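Local coordinates for protein ebony (Drosophila melanogaster, PDB 6DYM) that probably joins carrier-bound beta-alanine to biogenic amines such as dopamine, as the atypical C-terminal condensation domain of a nonribosomal peptide synthetase, at residues A[99-102]-A[107-110]; A[101-106]-A[179-184]; A[2-7]-A[136-141]. One frame throughout, in Å; residues are numbered along the deposited sequence.

Contact 1: residues A[99-102]-A[107-110]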
# COMPACT_ATOMS: atom_id res chain seq x y z
N PHE A 99 -6.60 8.30 -9.00
CA PHE A 99 -7.23 7.06 -9.46
C PHE A 99 -7.59 6.16 -8.29
O PHE A 99 -8.66 5.53 -8.29
CB PHE A 99 -6.31 6.33 -10.43
CG PHE A 99 -6.77 4.94 -10.79
CD1 PHE A 99 -8.01 4.75 -11.40
CD2 PHE A 99 -5.97 3.84 -10.54
CE1 PHE A 99 -8.44 3.48 -11.74
CE2 PHE A 99 -6.40 2.56 -10.87
CZ PHE A 99 -7.64 2.38 -11.48
N LEU A 100 -6.71 6.06 -7.28
CA LEU A 100 -7.03 5.25 -6.11
C LEU A 100 -8.23 5.82 -5.36
O LEU A 100 -9.09 5.07 -4.89
CB LEU A 100 -5.81 5.14 -5.20
CG LEU A 100 -4.60 4.44 -5.82
CD1 LEU A 100 -3.41 4.42 -4.86
CD2 LEU A 100 -4.95 3.04 -6.28
N GLU A 101 -8.33 7.15 -5.26
CA GLU A 101 -9.52 7.74 -4.64
C GLU A 101 -10.76 7.49 -5.50
O GLU A 101 -11.85 7.26 -4.97
CB GLU A 101 -9.30 9.23 -4.40
CG GLU A 101 -10.50 9.96 -3.76
CD GLU A 101 -10.86 9.43 -2.38
OE1 GLU A 101 -11.99 9.72 -1.91
OE2 GLU A 101 -10.04 8.72 -1.75
N PHE A 102 -10.60 7.50 -6.83
CA PHE A 102 -11.69 7.13 -7.72
C PHE A 102 -12.21 5.74 -7.39
O PHE A 102 -13.43 5.51 -7.36
CB PHE A 102 -11.20 7.21 -9.17
CG PHE A 102 -12.11 6.57 -10.20
CD1 PHE A 102 -13.08 7.32 -10.85
CD2 PHE A 102 -11.95 5.23 -10.54
CE1 PHE A 102 -13.90 6.75 -11.81
CE2 PHE A 102 -12.77 4.65 -11.50
CZ PHE A 102 -13.74 5.41 -12.14
N ILE A 107 -16.83 3.78 -2.37
CA ILE A 107 -17.07 2.60 -1.56
C ILE A 107 -16.84 2.91 -0.08
O ILE A 107 -17.68 2.60 0.77
CB ILE A 107 -16.17 1.44 -2.04
CG1 ILE A 107 -16.56 1.03 -3.46
CG2 ILE A 107 -16.24 0.29 -1.06
CD1 ILE A 107 -15.60 0.05 -4.11
N ARG A 108 -15.70 3.52 0.23
CA ARG A 108 -15.34 3.82 1.62
C ARG A 108 -16.42 4.65 2.31
O ARG A 108 -16.80 4.37 3.46
CB ARG A 108 -14.01 4.56 1.67
CG ARG A 108 -13.64 5.12 3.04
CD ARG A 108 -12.53 6.15 2.93
NE ARG A 108 -12.97 7.34 2.21
CZ ARG A 108 -12.36 7.85 1.15
NH1 ARG A 108 -11.27 7.27 0.66
NH2 ARG A 108 -12.84 8.95 0.57
N ASP A 109 -16.92 5.69 1.65
CA ASP A 109 -17.77 6.66 2.32
C ASP A 109 -19.25 6.30 2.28
O ASP A 109 -20.04 6.95 2.97
CB ASP A 109 -17.54 8.05 1.73
CG ASP A 109 -16.12 8.55 1.99
OD1 ASP A 109 -15.49 8.01 2.92
OD2 ASP A 109 -15.64 9.45 1.28
N ASN A 110 -19.64 5.27 1.53
CA ASN A 110 -21.05 4.91 1.42
C ASN A 110 -21.37 3.49 1.84
O ASN A 110 -22.55 3.21 2.10
CB ASN A 110 -21.55 5.13 -0.01
CG ASN A 110 -21.47 6.58 -0.43
OD1 ASN A 110 -22.29 7.39 -0.01
ND2 ASN A 110 -20.47 6.91 -1.24
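Arg108 NH2 is gripped from two directions, by Glu101 OE1 at 2.7 Å and by OD2 of the adjoining Asp109 at 2.9 Å. Toward Glu101 the guanidinium works end-on: its second bond, Arg108 NH1 to Glu101 OE2, is 3.1 Å long and almost straight at 171°. Both carboxylate oxygens of Glu101 offer their syn lone pairs, and the two flat groups lie only 21° from coplanar, the geometry of a true bidentate salt bridge. Asp109 takes the side-on edge instead, with Arg108 NE 2.7 Å from Asp109 OD1, but here both donors reach the oxygens from above the carboxylate plane. Four bonds therefore fix the rotation of the guanidinium, and its positive charge probably offsets the repulsion between two acids whose nearest oxygens, Glu101 OE1 and Asp109 OD2, are 4.9 Å apart. A bend at chi2 (62°) turns the Glu101 carboxylate along the helix, where Gly105, one turn on, puts no side chain in its way. The spacing from Glu101 to Arg108 is seven residues, two turns of a single helix, so the bridge staples one surface stripe of helix 93-111. Beyond the network, Arg82 forms a salt bridge with Asp109 OD1. Arg108 also touches Phe160 of strand 158-163, while the neighbouring Ile107 packs on strands 178-184 and 205-212.

Contact 2: residues A[101-106]-A[179-184]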
# COMPACT_ATOMS: atom_id res chain seq x y z
N GLU A 101 -8.33 7.15 -5.26
CA GLU A 101 -9.52 7.74 -4.64
C GLU A 101 -10.76 7.49 -5.50
O GLU A 101 -11.85 7.26 -4.97
CB GLU A 101 -9.30 9.23 -4.40
CG GLU A 101 -10.50 9.96 -3.76
CD GLU A 101 -10.86 9.43 -2.38
OE1 GLU A 101 -11.99 9.72 -1.91
OE2 GLU A 101 -10.04 8.72 -1.75
N PHE A 102 -10.60 7.50 -6.83
CA PHE A 102 -11.69 7.13 -7.72
C PHE A 102 -12.21 5.74 -7.39
O PHE A 102 -13.43 5.51 -7.36
CB PHE A 102 -11.20 7.21 -9.17
CG PHE A 102 -12.11 6.57 -10.20
CD1 PHE A 102 -13.08 7.32 -10.85
CD2 PHE A 102 -11.95 5.23 -10.54
CE1 PHE A 102 -13.90 6.75 -11.81
CE2 PHE A 102 -12.77 4.65 -11.50
CZ PHE A 102 -13.74 5.41 -12.14
N CYS A 103 -11.30 4.79 -7.11
CA CYS A 103 -11.69 3.43 -6.77
C CYS A 103 -12.23 3.31 -5.35
O CYS A 103 -13.22 2.61 -5.12
CB CYS A 103 -10.50 2.48 -6.93
SG CYS A 103 -9.80 2.34 -8.60
N GLU A 104 -11.59 3.97 -4.39
CA GLU A 104 -11.86 3.77 -2.98
C GLU A 104 -12.97 4.67 -2.44
O GLU A 104 -13.79 4.22 -1.63
CB GLU A 104 -10.59 4.01 -2.15
CG GLU A 104 -9.49 3.01 -2.45
CD GLU A 104 -8.16 3.36 -1.81
OE1 GLU A 104 -8.05 4.43 -1.18
OE2 GLU A 104 -7.22 2.55 -1.94
N GLY A 105 -13.00 5.93 -2.87
CA GLY A 105 -13.84 6.94 -2.27
C GLY A 105 -15.31 6.58 -2.16
O GLY A 105 -15.88 6.54 -1.07
N PRO A 106 -15.96 6.32 -3.30
CA PRO A 106 -17.39 5.98 -3.26
C PRO A 106 -17.71 4.78 -2.39
O PRO A 106 -18.74 4.76 -1.72
CB PRO A 106 -17.72 5.71 -4.74
CG PRO A 106 -16.72 6.52 -5.50
CD PRO A 106 -15.47 6.50 -4.68
N THR A 179 -13.94 -8.72 -2.48
CA THR A 179 -13.74 -7.81 -3.60
C THR A 179 -14.92 -6.85 -3.68
O THR A 179 -16.06 -7.28 -3.84
CB THR A 179 -13.62 -8.59 -4.91
OG1 THR A 179 -12.38 -9.31 -4.94
CG2 THR A 179 -13.68 -7.65 -6.10
N LEU A 180 -14.64 -5.55 -3.57
CA LEU A 180 -15.70 -4.54 -3.67
C LEU A 180 -15.70 -3.79 -4.99
O LEU A 180 -16.71 -3.16 -5.32
CB LEU A 180 -15.58 -3.53 -2.52
CG LEU A 180 -15.86 -4.13 -1.14
CD1 LEU A 180 -15.88 -3.06 -0.07
CD2 LEU A 180 -17.17 -4.91 -1.16
N LEU A 181 -14.60 -3.85 -5.74
CA LEU A 181 -14.54 -3.25 -7.07
C LEU A 181 -13.41 -3.93 -7.83
O LEU A 181 -12.32 -4.13 -7.27
CB LEU A 181 -14.29 -1.74 -6.99
CG LEU A 181 -14.16 -0.99 -8.33
CD1 LEU A 181 -15.52 -0.83 -8.99
CD2 LEU A 181 -13.50 0.38 -8.13
N ASN A 182 -13.66 -4.29 -9.08
CA ASN A 182 -12.63 -4.83 -9.96
C ASN A 182 -12.61 -3.93 -11.19
O ASN A 182 -13.37 -4.15 -12.13
CB ASN A 182 -12.91 -6.29 -10.32
CG ASN A 182 -11.82 -6.91 -11.17
OD1 ASN A 182 -11.06 -6.21 -11.84
ND2 ASN A 182 -11.72 -8.23 -11.13
N PHE A 183 -11.73 -2.94 -11.18
CA PHE A 183 -11.75 -1.92 -12.22
C PHE A 183 -10.64 -2.14 -13.24
O PHE A 183 -9.50 -2.43 -12.88
CB PHE A 183 -11.62 -0.52 -11.62
CG PHE A 183 -12.01 0.58 -12.57
CD1 PHE A 183 -13.34 0.94 -12.74
CD2 PHE A 183 -11.05 1.24 -13.32
CE1 PHE A 183 -13.69 1.94 -13.63
CE2 PHE A 183 -11.40 2.24 -14.21
CZ PHE A 183 -12.72 2.59 -14.36
N GLN A 184 -11.00 -1.99 -14.51
CA GLN A 184 -10.05 -2.07 -15.62
C GLN A 184 -9.30 -0.75 -15.72
O GLN A 184 -9.88 0.28 -16.07
CB GLN A 184 -10.80 -2.39 -16.91
CG GLN A 184 -9.94 -2.80 -18.09
CD GLN A 184 -10.79 -3.28 -19.25
OE1 GLN A 184 -11.59 -4.20 -19.11
NE2 GLN A 184 -10.63 -2.64 -20.41
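Phe102 and Phe183 both carry CG anti to the backbone N (chi1 167° and -164°), and these extended rotamers send one ring out from the helix and the other out from the strand until they meet. The result is a T-shaped pair: ring planes at 74°, centroids 5.0 Å apart, the edge of Phe102 directed at the face of Phe183. The atom that leads is Phe102 CE2, which lies over that face but displaced toward its rim, 3.5 Å from Phe183 CZ and 3.6 Å from Phe183 CE1. Phe102 CZ follows beside it, 3.7 Å from Phe183 CZ. Two residues earlier on the strand, Leu181 points at the helix and makes the second patch. One methyl, Leu181 CD2, does the touching, resting on the helix backbone as much as on a side chain: it is 3.8 Å from Cys103 O and 3.9 Å from Cys103 CB. Here the two backbones come nearest, with the CA atoms of Cys103 and Leu181 7.3 Å apart.

Asn182, between Leu181 and Phe183, points away from the helix, so both patches come from the same face of the strand here. This strand is the outermost on its side of the sheet and pairs with 205-212, whose Val208 also touches Cys103. Tyr188 meets Phe102 edge-to-face, and Phe99, one turn back, packs on Phe183, so the pair belongs to a larger aromatic cluster.

No hydrogen bond crosses between helix and strand. Cohesion probably comes mainly from dispersion and from the 178 Å² of surface buried, summed over both sides, with a directional share from the Phe102 edge, whose weakly positive C-H groups probably meet the electron-rich face of Phe183.

Contact 3: residues A[2-7]-A[136-141]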
# COMPACT_ATOMS: atom_id res chain seq x y z
N LEU A 2 13.30 -18.56 6.85
CA LEU A 2 13.36 -17.15 7.18
C LEU A 2 12.60 -16.89 8.48
O LEU A 2 11.42 -17.23 8.60
CB LEU A 2 12.76 -16.32 6.04
CG LEU A 2 12.85 -14.80 6.18
CD1 LEU A 2 14.28 -14.34 6.40
CD2 LEU A 2 12.25 -14.13 4.95
N LYS A 3 13.28 -16.30 9.46
CA LYS A 3 12.69 -15.97 10.75
C LYS A 3 12.49 -14.47 10.83
O LYS A 3 13.43 -13.70 10.59
CB LYS A 3 13.56 -16.47 11.90
CG LYS A 3 13.84 -17.96 11.88
CD LYS A 3 12.67 -18.75 12.44
CE LYS A 3 13.13 -20.11 12.95
NZ LYS A 3 12.18 -20.70 13.92
N MET A 4 11.28 -14.04 11.17
CA MET A 4 10.90 -12.64 11.07
C MET A 4 10.26 -12.14 12.35
O MET A 4 9.68 -12.91 13.13
CB MET A 4 9.93 -12.42 9.90
CG MET A 4 10.59 -12.44 8.54
SD MET A 4 9.38 -12.57 7.21
CE MET A 4 8.80 -14.24 7.46
N GLU A 5 10.35 -10.83 12.56
CA GLU A 5 9.71 -10.18 13.69
C GLU A 5 9.16 -8.83 13.25
O GLU A 5 9.84 -8.08 12.56
CB GLU A 5 10.70 -9.99 14.85
CG GLU A 5 10.11 -9.23 16.02
CD GLU A 5 11.14 -8.95 17.10
OE1 GLU A 5 12.34 -9.23 16.87
OE2 GLU A 5 10.74 -8.44 18.17
N ALA A 6 7.93 -8.54 13.66
CA ALA A 6 7.29 -7.27 13.36
C ALA A 6 7.56 -6.28 14.49
O ALA A 6 7.29 -6.58 15.66
CB ALA A 6 5.78 -7.45 13.18
N VAL A 7 8.09 -5.12 14.13
CA VAL A 7 8.48 -4.10 15.10
C VAL A 7 7.75 -2.80 14.76
O VAL A 7 7.77 -2.37 13.60
CB VAL A 7 10.00 -3.91 15.11
CG1 VAL A 7 10.38 -2.64 15.87
CG2 VAL A 7 10.68 -5.13 15.72
N ASN A 136 10.53 -13.36 -0.47
CA ASN A 136 9.50 -12.36 -0.74
C ASN A 136 8.12 -12.88 -0.37
O ASN A 136 7.34 -12.20 0.30
CB ASN A 136 9.55 -11.95 -2.22
CG ASN A 136 8.63 -10.78 -2.52
OD1 ASN A 136 8.76 -9.70 -1.94
ND2 ASN A 136 7.70 -11.00 -3.44
N ILE A 137 7.81 -14.11 -0.79
CA ILE A 137 6.51 -14.70 -0.47
C ILE A 137 6.36 -14.89 1.04
O ILE A 137 5.30 -14.62 1.61
CB ILE A 137 6.33 -16.02 -1.24
CG1 ILE A 137 6.03 -15.72 -2.71
CG2 ILE A 137 5.25 -16.88 -0.62
CD1 ILE A 137 4.62 -15.19 -2.94
N ALA A 138 7.42 -15.36 1.70
CA ALA A 138 7.36 -15.51 3.15
C ALA A 138 7.11 -14.18 3.84
O ALA A 138 6.28 -14.09 4.76
CB ALA A 138 8.65 -16.15 3.68
N CYS A 139 7.81 -13.12 3.41
CA CYS A 139 7.63 -11.82 4.04
C CYS A 139 6.22 -11.28 3.80
O CYS A 139 5.59 -10.74 4.72
CB CYS A 139 8.69 -10.84 3.53
SG CYS A 139 8.81 -9.30 4.48
N MET A 140 5.69 -11.45 2.58
CA MET A 140 4.34 -10.98 2.30
C MET A 140 3.31 -11.70 3.17
O MET A 140 2.42 -11.06 3.75
CB MET A 140 4.01 -11.18 0.82
CG MET A 140 4.78 -10.26 -0.12
SD MET A 140 4.42 -8.51 0.16
CE MET A 140 2.90 -8.34 -0.79
N HIS A 141 3.42 -13.03 3.28
CA HIS A 141 2.52 -13.77 4.16
C HIS A 141 2.63 -13.26 5.60
O HIS A 141 1.63 -13.13 6.30
CB HIS A 141 2.84 -15.28 4.11
CG HIS A 141 2.20 -16.01 2.97
ND1 HIS A 141 0.84 -16.20 2.87
CD2 HIS A 141 2.74 -16.62 1.88
CE1 HIS A 141 0.56 -16.88 1.77
NE2 HIS A 141 1.70 -17.14 1.15
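The N-terminal segment passes helix 133-153 with its closest CA pairs at Leu2-Ala138 (7.4 Å) and Met4-Cys139 (7.8 Å), a separation that side chains must bridge. Leu2 and Met4 both point at the helix, whereas Lys3 between them does not, as expected of an extended chain. Met4 contributes most. Its CG stands beside the backbone N (chi1 -76°), and the chain runs out extended through chi2 before bending at chi3 (-69°), which turns the terminal methyl across the helix surface onto Ala138. The sulfur and the methyl thus rest on consecutive residues: Met4 SD lies 3.7 Å from Cys139 CA and 4.1 Å from Cys139 CB, while Met4 CE reaches Ala138 O at 3.7 Å and Ala138 CB at 4.2 Å. Leu2 adds a looser touch through one branch, Leu2 CD2 to Ala138 CB at 4.3 Å. The small side chains of Ala138 and Cys139 let the long methionine approach the helix backbone itself. Ile73 of strand 71-80 touches Leu2, Met4 and Cys139, tying the edge strand 4-8, the sheet interior and the helix together. A bound calcium ion lies about 4 Å from the Leu2 side chain. Chemically, the polarisable sulfur and the methyl of Met4 give a non-directional apolar contact, fitted to the low relief of Ala138 and Cys139.

How the contacts relate
Contacts 1 and 2 form one region: they share Glu101 and Phe102 of helix 93-111, their centres are 6 Å apart, and Ile107 CG2 meets Leu180 CD1 at 3.5 Å. Contact 1 is the polar outer stripe of that helix, contact 2 its apolar seat on edge strand 178-184. Contact 3 lies across the chain's centre, 28 to 30 Å away between centres, at the other edge strand, 4-8. The same sheet connects both ends. Its strand order 1-2-3-4-5-7-6, with 119-127 and 158-163 as the one parallel pair of neighbours, fits a GNAT-like acyltransferase fold, in which the carrier's pantetheine arm would probably enter between those two strands. The calcium ion adjoins contact 3.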